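Local coordinates for putative endonuclease/exonuclease/phosphatase family protein (Bacteroides thetaiotaomicron, PDB 3MPR) that probably acts as a metal-dependent nuclease or related phosphodiesterase of the endonuclease/exonuclease/phosphatase family, at residues Y12-A17 / D26-R31; C198-K203 / D228-S233; D246-V251 / R275-H280. All coordinates share one frame; numbering follows the deposited sequence.

Contact 1: residues Y12-A17 / D26-R31; sequences YNLRNA and DGWGQR
W28 and R31, at the start of helix 28-41, touch L14, R15 and A17 of the loop that leaves strand 5-13. The carbonyl of D26 already serves the contact: R31 NE donates to D26 O, which steadies the guanidinium. G27 is the N-cap. W28 comes next. Its CB packs on A17 CB at 3.7 Å. Its CG lies anti to the backbone N (chi1 174°), and from there the indole goes on to L14. CZ3 is 4.1 Å from L14 CB, and L14 O lies near the ring plane at the edge. The indole NE1 bonds to D59, and helix 54-63 touches both W28 and A17.

R31 then makes the polar grip. Two nitrogens hold one oxygen end-on: NH1 to L14 O at 2.9 Å and NH2 to the same atom at 3.2 Å. NH2 also donates to R15 O at 3.1 Å, from above that carbonyl plane, and to a water that bridges to N16 O. The acceptors L14 O, R15 O and D26 O all lie close to the guanidinium plane. NH1 has a further acceptor in P277 O. N13 OD1 accepts from R15 N, an Asx turn. E51 is a magnesium ligand of this protein, though no metal is bound here. N13, R15 and N16 bond to it, consistent with a second shell of the metal site in a DNase I-like fold, and R31 holds their loop.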
loop_
_atom_site.group_PDB
_atom_site.type_symbol
_atom_site.label_atom_id
_atom_site.label_comp_id
_atom_site.label_asym_id
_atom_site.label_seq_id
_atom_site.Cartn_x
_atom_site.Cartn_y
_atom_site.Cartn_z
ATOM N N TYR A 12 -12.524 5.139 -5.218
ATOM C CA TYR A 12 -12.682 5.112 -3.759
ATOM C C TYR A 12 -13.979 5.784 -3.368
ATOM O O TYR A 12 -14.127 6.997 -3.537
ATOM C CB TYR A 12 -11.523 5.862 -3.117
ATOM C CG TYR A 12 -11.231 5.525 -1.665
ATOM C CD1 TYR A 12 -11.996 4.605 -0.963
ATOM C CD2 TYR A 12 -10.171 6.132 -1.005
ATOM C CE1 TYR A 12 -11.710 4.299 0.367
ATOM C CE2 TYR A 12 -9.874 5.832 0.330
ATOM C CZ TYR A 12 -10.648 4.921 1.008
ATOM O OH TYR A 12 -10.350 4.622 2.324
ATOM N N ASN A 13 -14.914 5.001 -2.839
ATOM C CA ASN A 13 -16.142 5.559 -2.286
ATOM C C ASN A 13 -15.856 6.078 -0.877
ATOM O O ASN A 13 -15.569 5.300 0.028
ATOM C CB ASN A 13 -17.237 4.495 -2.257
ATOM C CG ASN A 13 -18.542 5.015 -1.680
ATOM O OD1 ASN A 13 -18.544 5.876 -0.805
ATOM N ND2 ASN A 13 -19.657 4.500 -2.179
ATOM N N LEU A 14 -15.930 7.395 -0.699
ATOM C CA LEU A 14 -15.463 8.036 0.532
ATOM C C LEU A 14 -16.541 8.089 1.618
ATOM O O LEU A 14 -16.274 8.511 2.748
ATOM C CB LEU A 14 -14.915 9.439 0.232
ATOM C CG LEU A 14 -13.801 9.511 -0.824
ATOM C CD1 LEU A 14 -13.077 10.850 -0.741
ATOM C CD2 LEU A 14 -12.809 8.368 -0.664
ATOM N N ARG A 15 -17.751 7.663 1.263
ATOM C CA ARG A 15 -18.888 7.624 2.190
ATOM C C ARG A 15 -19.416 9.020 2.556
ATOM O O ARG A 15 -18.709 9.853 3.129
ATOM C CB ARG A 15 -18.542 6.824 3.448
ATOM C CG ARG A 15 -19.700 6.662 4.430
ATOM C CD ARG A 15 -20.887 5.989 3.748
ATOM N NE ARG A 15 -21.980 5.688 4.671
ATOM C CZ ARG A 15 -23.217 5.416 4.269
ATOM N NH1 ARG A 15 -23.499 5.425 2.970
ATOM N NH2 ARG A 15 -24.169 5.150 5.153
ATOM N N ASN A 16 -20.670 9.278 2.210
ATOM C CA ASN A 16 -21.243 10.589 2.478
ATOM C C ASN A 16 -21.205 10.907 3.974
ATOM O O ASN A 16 -21.386 10.026 4.817
ATOM C CB ASN A 16 -22.671 10.672 1.940
ATOM C CG ASN A 16 -23.647 9.883 2.773
ATOM O OD1 ASN A 16 -23.995 8.752 2.443
ATOM N ND2 ASN A 16 -24.092 10.475 3.871
ATOM N N ALA A 17 -20.961 12.168 4.294
ATOM C CA ALA A 17 -20.923 12.596 5.686
ATOM C C ALA A 17 -22.335 12.653 6.260
ATOM O O ALA A 17 -23.192 13.360 5.739
ATOM C CB ALA A 17 -20.229 13.936 5.815
ATOM N N ASP A 26 -17.554 6.408 13.186
ATOM C CA ASP A 26 -17.033 6.427 11.820
ATOM C C ASP A 26 -17.299 7.767 11.164
ATOM O O ASP A 26 -17.616 7.835 9.965
ATOM C CB ASP A 26 -17.685 5.336 10.975
ATOM C CG ASP A 26 -17.365 3.931 11.475
ATOM O OD1 ASP A 26 -16.162 3.586 11.632
ATOM O OD2 ASP A 26 -18.330 3.171 11.712
ATOM N N GLY A 27 -17.172 8.836 11.940
ATOM C CA GLY A 27 -17.486 10.167 11.444
ATOM C C GLY A 27 -16.519 10.679 10.395
ATOM O O GLY A 27 -15.320 10.407 10.455
ATOM N N TRP A 28 -17.049 11.430 9.434
ATOM C CA TRP A 28 -16.240 12.028 8.379
ATOM C C TRP A 28 -15.015 12.748 8.919
ATOM O O TRP A 28 -13.910 12.552 8.417
ATOM C CB TRP A 28 -17.089 12.985 7.532
ATOM C CG TRP A 28 -16.318 13.776 6.496
ATOM C CD1 TRP A 28 -16.109 15.131 6.490
ATOM C CD2 TRP A 28 -15.655 13.264 5.335
ATOM N NE1 TRP A 28 -15.361 15.490 5.389
ATOM C CE2 TRP A 28 -15.078 14.360 4.663
ATOM C CE3 TRP A 28 -15.507 11.983 4.787
ATOM C CZ2 TRP A 28 -14.354 14.215 3.477
ATOM C CZ3 TRP A 28 -14.785 11.842 3.613
ATOM C CH2 TRP A 28 -14.218 12.946 2.972
ATOM N N GLY A 29 -15.199 13.577 9.947
ATOM C CA GLY A 29 -14.112 14.406 10.434
ATOM C C GLY A 29 -12.929 13.613 10.955
ATOM O O GLY A 29 -11.782 14.037 10.843
ATOM N N GLN A 30 -13.215 12.445 11.514
ATOM C CA GLN A 30 -12.186 11.541 12.006
ATOM C C GLN A 30 -11.543 10.732 10.865
ATOM O O GLN A 30 -10.345 10.446 10.892
ATOM C CB GLN A 30 -12.817 10.613 13.051
ATOM C CG GLN A 30 -11.942 9.484 13.543
ATOM C CD GLN A 30 -12.578 8.717 14.691
ATOM O OE1 GLN A 30 -12.637 9.210 15.814
ATOM N NE2 GLN A 30 -13.047 7.500 14.415
ATOM N N ARG A 31 -12.342 10.396 9.855
ATOM C CA ARG A 31 -11.932 9.461 8.794
ATOM C C ARG A 31 -11.109 10.104 7.701
ATOM O O ARG A 31 -10.136 9.526 7.224
ATOM C CB ARG A 31 -13.161 8.869 8.086
ATOM C CG ARG A 31 -14.041 8.000 8.930
ATOM C CD ARG A 31 -15.030 7.220 8.073
ATOM N NE ARG A 31 -16.101 8.017 7.473
ATOM C CZ ARG A 31 -16.148 8.351 6.184
ATOM N NH1 ARG A 31 -15.160 7.983 5.358
ATOM N NH2 ARG A 31 -17.185 9.053 5.720
HETATM O O HOH W 1 -19.931 9.286 7.014
#

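Contact 2: residues C198-K203 / D228-S233; sequences CDSYEK and DHIFVS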
loop_
_atom_site.group_PDB
_atom_site.type_symbol
_atom_site.label_atom_id
_atom_site.label_comp_id
_atom_site.label_asym_id
_atom_site.label_seq_id
_atom_site.Cartn_x
_atom_site.Cartn_y
_atom_site.Cartn_z
ATOM N N CYS A 198 -12.119 -3.658 -20.254
ATOM C CA CYS A 198 -11.579 -4.777 -19.489
ATOM C C CYS A 198 -11.656 -4.487 -18.003
ATOM O O CYS A 198 -11.406 -3.364 -17.582
ATOM C CB CYS A 198 -10.107 -4.994 -19.857
ATOM S SG CYS A 198 -9.884 -5.325 -21.638
ATOM N N ASP A 199 -11.967 -5.507 -17.211
ATOM C CA ASP A 199 -11.906 -5.396 -15.756
ATOM C C ASP A 199 -10.443 -5.503 -15.317
ATOM O O ASP A 199 -9.797 -6.513 -15.582
ATOM C CB ASP A 199 -12.718 -6.544 -15.137
ATOM C CG ASP A 199 -12.794 -6.463 -13.635
ATOM O OD1 ASP A 199 -12.137 -5.573 -13.045
ATOM O OD2 ASP A 199 -13.524 -7.288 -13.040
ATOM N N SER A 200 -9.912 -4.476 -14.657
ATOM C CA SER A 200 -8.531 -4.489 -14.164
ATOM C C SER A 200 -8.269 -5.684 -13.250
ATOM O O SER A 200 -7.157 -6.187 -13.177
ATOM C CB SER A 200 -8.214 -3.212 -13.369
ATOM O OG SER A 200 -8.229 -2.046 -14.179
ATOM N N TYR A 201 -9.291 -6.100 -12.510
ATOM C CA TYR A 201 -9.144 -7.273 -11.641
ATOM C C TYR A 201 -8.759 -8.495 -12.461
ATOM O O TYR A 201 -7.909 -9.299 -12.056
ATOM C CB TYR A 201 -10.437 -7.554 -10.873
ATOM C CG TYR A 201 -10.387 -8.836 -10.075
ATOM C CD1 TYR A 201 -10.800 -10.044 -10.637
ATOM C CD2 TYR A 201 -9.915 -8.844 -8.762
ATOM C CE1 TYR A 201 -10.748 -11.234 -9.907
ATOM C CE2 TYR A 201 -9.869 -10.032 -8.025
ATOM C CZ TYR A 201 -10.286 -11.215 -8.609
ATOM O OH TYR A 201 -10.230 -12.385 -7.891
ATOM N N GLU A 202 -9.386 -8.630 -13.626
ATOM C CA GLU A 202 -9.167 -9.806 -14.461
ATOM C C GLU A 202 -7.915 -9.680 -15.318
ATOM O O GLU A 202 -7.226 -10.670 -15.564
ATOM C CB GLU A 202 -10.379 -10.087 -15.363
ATOM C CG GLU A 202 -11.679 -10.363 -14.613
ATOM C CD GLU A 202 -11.685 -11.703 -13.875
ATOM O OE1 GLU A 202 -10.787 -12.539 -14.110
ATOM O OE2 GLU A 202 -12.594 -11.911 -13.049
ATOM N N LYS A 203 -7.613 -8.473 -15.781
ATOM C CA LYS A 203 -6.543 -8.328 -16.768
ATOM C C LYS A 203 -5.156 -7.996 -16.199
ATOM O O LYS A 203 -4.162 -8.056 -16.922
ATOM C CB LYS A 203 -6.936 -7.307 -17.840
ATOM C CG LYS A 203 -8.207 -7.687 -18.589
ATOM C CD LYS A 203 -8.191 -9.158 -19.002
ATOM C CE LYS A 203 -9.486 -9.559 -19.693
ATOM N NZ LYS A 203 -9.545 -11.031 -19.953
ATOM N N ASP A 228 -16.871 -2.135 -6.556
ATOM C CA ASP A 228 -16.124 -0.986 -7.035
ATOM C C ASP A 228 -15.142 -1.523 -8.057
ATOM O O ASP A 228 -14.376 -2.431 -7.750
ATOM C CB ASP A 228 -15.374 -0.340 -5.866
ATOM C CG ASP A 228 -16.311 0.056 -4.741
ATOM O OD1 ASP A 228 -16.436 -0.701 -3.749
ATOM O OD2 ASP A 228 -16.957 1.112 -4.880
ATOM N N HIS A 229 -15.171 -0.974 -9.272
ATOM C CA HIS A 229 -14.354 -1.498 -10.351
ATOM C C HIS A 229 -13.571 -0.384 -11.008
ATOM O O HIS A 229 -13.951 0.792 -10.938
ATOM C CB HIS A 229 -15.227 -2.126 -11.453
ATOM C CG HIS A 229 -16.155 -3.195 -10.972
ATOM N ND1 HIS A 229 -15.707 -4.408 -10.489
ATOM C CD2 HIS A 229 -17.508 -3.243 -10.920
ATOM C CE1 HIS A 229 -16.746 -5.152 -10.151
ATOM N NE2 HIS A 229 -17.850 -4.470 -10.405
ATOM N N ILE A 230 -12.491 -0.775 -11.667
ATOM C CA ILE A 230 -11.827 0.100 -12.622
ATOM C C ILE A 230 -11.790 -0.635 -13.956
ATOM O O ILE A 230 -11.116 -1.650 -14.087
ATOM C CB ILE A 230 -10.413 0.480 -12.153
ATOM C CG1 ILE A 230 -10.502 1.226 -10.805
ATOM C CG2 ILE A 230 -9.713 1.344 -13.197
ATOM C CD1 ILE A 230 -9.150 1.738 -10.272
ATOM N N PHE A 231 -12.556 -0.137 -14.926
ATOM C CA PHE A 231 -12.602 -0.719 -16.262
ATOM C C PHE A 231 -11.736 0.145 -17.163
ATOM O O PHE A 231 -11.719 1.375 -17.012
ATOM C CB PHE A 231 -14.035 -0.699 -16.802
ATOM C CG PHE A 231 -15.004 -1.567 -16.031
ATOM C CD1 PHE A 231 -14.964 -2.950 -16.152
ATOM C CD2 PHE A 231 -15.974 -1.000 -15.220
ATOM C CE1 PHE A 231 -15.866 -3.752 -15.468
ATOM C CE2 PHE A 231 -16.876 -1.791 -14.533
ATOM C CZ PHE A 231 -16.830 -3.173 -14.664
ATOM N N VAL A 232 -11.023 -0.476 -18.099
ATOM C CA VAL A 232 -10.156 0.284 -18.991
ATOM C C VAL A 232 -10.263 -0.206 -20.424
ATOM O O VAL A 232 -10.596 -1.358 -20.669
ATOM C CB VAL A 232 -8.665 0.213 -18.560
ATOM C CG1 VAL A 232 -8.475 0.778 -17.159
ATOM C CG2 VAL A 232 -8.142 -1.215 -18.632
ATOM N N SER A 233 -9.962 0.665 -21.375
ATOM C CA SER A 233 -9.891 0.219 -22.766
ATOM C C SER A 233 -8.820 -0.869 -22.888
ATOM O O SER A 233 -7.831 -0.856 -22.167
ATOM C CB SER A 233 -9.569 1.403 -23.692
ATOM O OG SER A 233 -10.529 2.443 -23.577
HETATM O O HOH W 2 -11.312 -3.303 -11.240
HETATM O O HOH W 3 -13.372 -5.633 -10.282
#
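This is an antiparallel edge pairing in the six-stranded sheet: the short outermost strand 198-199 lies against strand 228-232 and runs straight into helix 200-203. C198 and V232 form a hydrogen-bonded pair, with C198 N to V232 O at 2.8 Å and V232 N to C198 O at 3.0 Å. D199 and F231 follow as a non-hydrogen-bonded pair. Here F231 CA also makes a CA-H...O contact with C198 O, at 3.2 Å. The ring of F231 turns one edge to C198 O and stacks on F191.

Where the strand becomes helix, S200 takes over the pairing. Its backbone N donates to I230 O at 3.1 Å, nearly along the C=O axis. In the conformer given here, one of two, its OG lies anti to the carbonyl carbon (chi1 -66°) and donates to the same oxygen from above the carbonyl plane, a bond that is therefore doubtful. The S200 and I230 side chains both touch V285 of strand 283-289, in the other sheet.

D199 is the N-cap of the helix. Its OD1 accepts from Y201 N at 2.9 Å, from above the carboxylate plane. One water joins this OD1 to I230 N, and a second lies between it and H229 ND1. OD2 is taken by Y188 and R226.

The S200 N bond thus fastens the strand-to-helix turn to the sheet, with OG a second donor in one conformer. The D199 carboxylate is shared between helix cap, waters and R226, a setting that would probably favour its charged form.

Contact 3: residues D246-V251 / R275-H280; sequences DTYRSV and RTPSDH. With ACY (acetic acid), chain E.
Y248 CG stands between its backbone N and carbonyl carbon (chi1 72°), which starts the phenol ring toward R275. R275 CB sits over one face of that ring, offset toward the rim. This CH-pi contact is 3.5 Å from R275 CB to the ring centroid, with Y248 CZ the nearest ring atom. R275 CG lies anti to its own carbonyl carbon (chi1 -68°), and the chain bends at chi2 on its way to S250. The ring edge faces T276 O and P277 CA.

The backbones of Y248 and R275 form one antiparallel hydrogen-bonded pair. It belongs to the small two-stranded sheet of strands 248-251 and 272-275, at the start of the loop that leads to strand 283-289. Y248 N donates to R275 O at 3.1 Å, and R275 N to Y248 O at 3.0 Å. R249 NH1 reaches Y248 O too, from the opposite face of its plane, and also bonds T247 OG1. Farther along, R275 NE donates to S250 OG at 3.0 Å in a nearly straight bond (168°), within the guanidinium plane. A water ties S250 OG and V251 O to R275 NH2. The other end nitrogen, NH1, goes to R24 O and D26.

A water that accepts from Y248 OH donates to T276 O, and Q30 also bonds this hydroxyl. P277 CD packs on D246 O at 3.3 Å. D246 OD2 bonds to Y208, T247 N to T245 and R249 NE to S221, all of the second subunit. Acetic acid, probably from the crystallisation liquor, accepts from R249 N.

The R275 side chain thus spends its apolar base on the tyrosine face and its nitrogens on neutral and acidic oxygens. The nearby D26 carboxylate should help to balance its charge.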
loop_
_atom_site.group_PDB
_atom_site.type_symbol
_atom_site.label_atom_id
_atom_site.label_comp_id
_atom_site.label_asym_id
_atom_site.label_seq_id
_atom_site.Cartn_x
_atom_site.Cartn_y
_atom_site.Cartn_z
ATOM N N ASP A 246 -5.822 -0.871 4.524
ATOM C CA ASP A 246 -5.201 -0.109 5.607
ATOM C C ASP A 246 -6.279 0.272 6.613
ATOM O O ASP A 246 -7.390 0.635 6.219
ATOM C CB ASP A 246 -4.564 1.189 5.089
ATOM C CG ASP A 246 -3.574 0.980 3.957
ATOM O OD1 ASP A 246 -3.758 0.063 3.125
ATOM O OD2 ASP A 246 -2.624 1.797 3.872
ATOM N N THR A 247 -5.962 0.193 7.904
ATOM C CA THR A 247 -6.899 0.644 8.936
ATOM C C THR A 247 -6.234 1.562 9.953
ATOM O O THR A 247 -5.034 1.437 10.239
ATOM C CB THR A 247 -7.510 -0.553 9.726
ATOM O OG1 THR A 247 -6.460 -1.440 10.125
ATOM C CG2 THR A 247 -8.507 -1.317 8.881
ATOM N N TYR A 248 -7.022 2.472 10.513
ATOM C CA TYR A 248 -6.556 3.298 11.614
ATOM C C TYR A 248 -7.158 2.774 12.923
ATOM O O TYR A 248 -7.774 1.704 12.937
ATOM C CB TYR A 248 -6.865 4.788 11.363
ATOM C CG TYR A 248 -8.330 5.212 11.461
ATOM C CD1 TYR A 248 -8.795 5.872 12.587
ATOM C CD2 TYR A 248 -9.223 5.002 10.417
ATOM C CE1 TYR A 248 -10.107 6.291 12.689
ATOM C CE2 TYR A 248 -10.560 5.424 10.507
ATOM C CZ TYR A 248 -10.986 6.071 11.656
ATOM O OH TYR A 248 -12.290 6.494 11.804
ATOM N N ARG A 249 -6.958 3.495 14.021
ATOM C CA ARG A 249 -7.449 3.018 15.313
ATOM C C ARG A 249 -8.144 4.142 16.042
ATOM O O ARG A 249 -7.749 5.300 15.917
ATOM C CB ARG A 249 -6.309 2.496 16.191
ATOM C CG ARG A 249 -5.516 1.315 15.606
ATOM C CD ARG A 249 -6.267 -0.028 15.659
ATOM N NE ARG A 249 -5.409 -1.086 15.123
ATOM C CZ ARG A 249 -5.318 -1.387 13.832
ATOM N NH1 ARG A 249 -6.073 -0.737 12.948
ATOM N NH2 ARG A 249 -4.484 -2.343 13.425
ATOM N N SER A 250 -9.155 3.791 16.830
ATOM C CA SER A 250 -9.805 4.766 17.696
ATOM C C SER A 250 -9.921 4.192 19.097
ATOM O O SER A 250 -9.834 2.980 19.292
ATOM C CB SER A 250 -11.191 5.124 17.156
ATOM O OG SER A 250 -12.033 3.987 17.205
ATOM N N VAL A 251 -10.092 5.068 20.078
ATOM C CA VAL A 251 -10.292 4.619 21.449
ATOM C C VAL A 251 -11.699 4.066 21.608
ATOM O O VAL A 251 -12.674 4.697 21.200
ATOM C CB VAL A 251 -10.075 5.758 22.455
ATOM C CG1 VAL A 251 -10.411 5.287 23.872
ATOM C CG2 VAL A 251 -8.640 6.248 22.381
ATOM N N ARG A 275 -10.606 0.686 12.696
ATOM C CA ARG A 275 -11.618 1.451 11.972
ATOM C C ARG A 275 -11.197 1.478 10.514
ATOM O O ARG A 275 -10.010 1.615 10.226
ATOM C CB ARG A 275 -11.633 2.905 12.464
ATOM C CG ARG A 275 -12.133 3.108 13.880
ATOM C CD ARG A 275 -13.647 3.091 13.902
ATOM N NE ARG A 275 -14.175 3.266 15.255
ATOM C CZ ARG A 275 -15.470 3.216 15.552
ATOM N NH1 ARG A 275 -16.364 3.000 14.593
ATOM N NH2 ARG A 275 -15.870 3.376 16.808
ATOM N N THR A 276 -12.152 1.370 9.594
ATOM C CA THR A 276 -11.814 1.484 8.180
ATOM C C THR A 276 -11.996 2.950 7.772
ATOM O O THR A 276 -12.930 3.606 8.227
ATOM C CB THR A 276 -12.681 0.564 7.309
ATOM O OG1 THR A 276 -14.069 0.868 7.524
ATOM C CG2 THR A 276 -12.413 -0.893 7.654
ATOM N N PRO A 277 -11.084 3.477 6.943
ATOM C CA PRO A 277 -11.144 4.892 6.552
ATOM C C PRO A 277 -12.437 5.222 5.799
ATOM O O PRO A 277 -12.915 6.343 5.900
ATOM C CB PRO A 277 -9.921 5.058 5.648
ATOM C CG PRO A 277 -8.954 4.011 6.151
ATOM C CD PRO A 277 -9.823 2.838 6.527
ATOM N N SER A 278 -12.986 4.263 5.062
ATOM C CA SER A 278 -14.335 4.413 4.519
ATOM C C SER A 278 -15.037 3.071 4.584
ATOM O O SER A 278 -14.433 2.084 4.976
ATOM C CB SER A 278 -14.312 4.922 3.077
ATOM O OG SER A 278 -15.642 5.035 2.599
ATOM N N ASP A 279 -16.310 3.020 4.213
ATOM C CA ASP A 279 -16.994 1.732 4.227
ATOM C C ASP A 279 -16.764 0.922 2.947
ATOM O O ASP A 279 -17.299 -0.181 2.788
ATOM C CB ASP A 279 -18.479 1.848 4.614
ATOM C CG ASP A 279 -19.314 2.547 3.569
ATOM O OD1 ASP A 279 -18.746 3.266 2.720
ATOM O OD2 ASP A 279 -20.553 2.375 3.609
ATOM N N HIS A 280 -15.939 1.458 2.049
ATOM C CA HIS A 280 -15.336 0.633 1.000
ATOM C C HIS A 280 -13.817 0.643 1.184
ATOM O O HIS A 280 -13.267 1.507 1.878
ATOM C CB HIS A 280 -15.641 1.185 -0.391
ATOM C CG HIS A 280 -17.091 1.155 -0.765
ATOM N ND1 HIS A 280 -18.064 1.845 -0.069
ATOM C CD2 HIS A 280 -17.725 0.549 -1.795
ATOM C CE1 HIS A 280 -19.238 1.650 -0.648
ATOM N NE2 HIS A 280 -19.058 0.869 -1.699
HETATM C C ACY E . -4.408 6.471 13.780
HETATM O O ACY E . -5.289 7.265 13.366
HETATM O OXT ACY E . -4.553 5.222 13.892
HETATM C CH3 ACY E . -3.089 7.080 14.148
HETATM O O HOH W 4 -14.084 4.859 10.368
HETATM O O HOH W 5 -14.068 3.828 18.922
#

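In the fold
From the N terminus, strand 5-13 leads into contact 1, which closes a short, mostly helical loop and sets helix 28-41 beside the strand's exit. Contact 2 comes later, closing the 24-residue loop between 198-203 and 228-233 at the edge of the six-stranded sheet. Contact 3 then closes a third loop, partly unmodelled, just before strand 283-289. The three lie in series; none nests or crosses. Contacts 1 and 3 are neighbours, with centres about 10 Å apart, probably joined by a hydrogen bond from S278 to N13 O, beside the R31 link. The centres of contacts 1 and 2 are about 25 Å apart, yet D228 packs against both N13 and H280, where the three contacts converge.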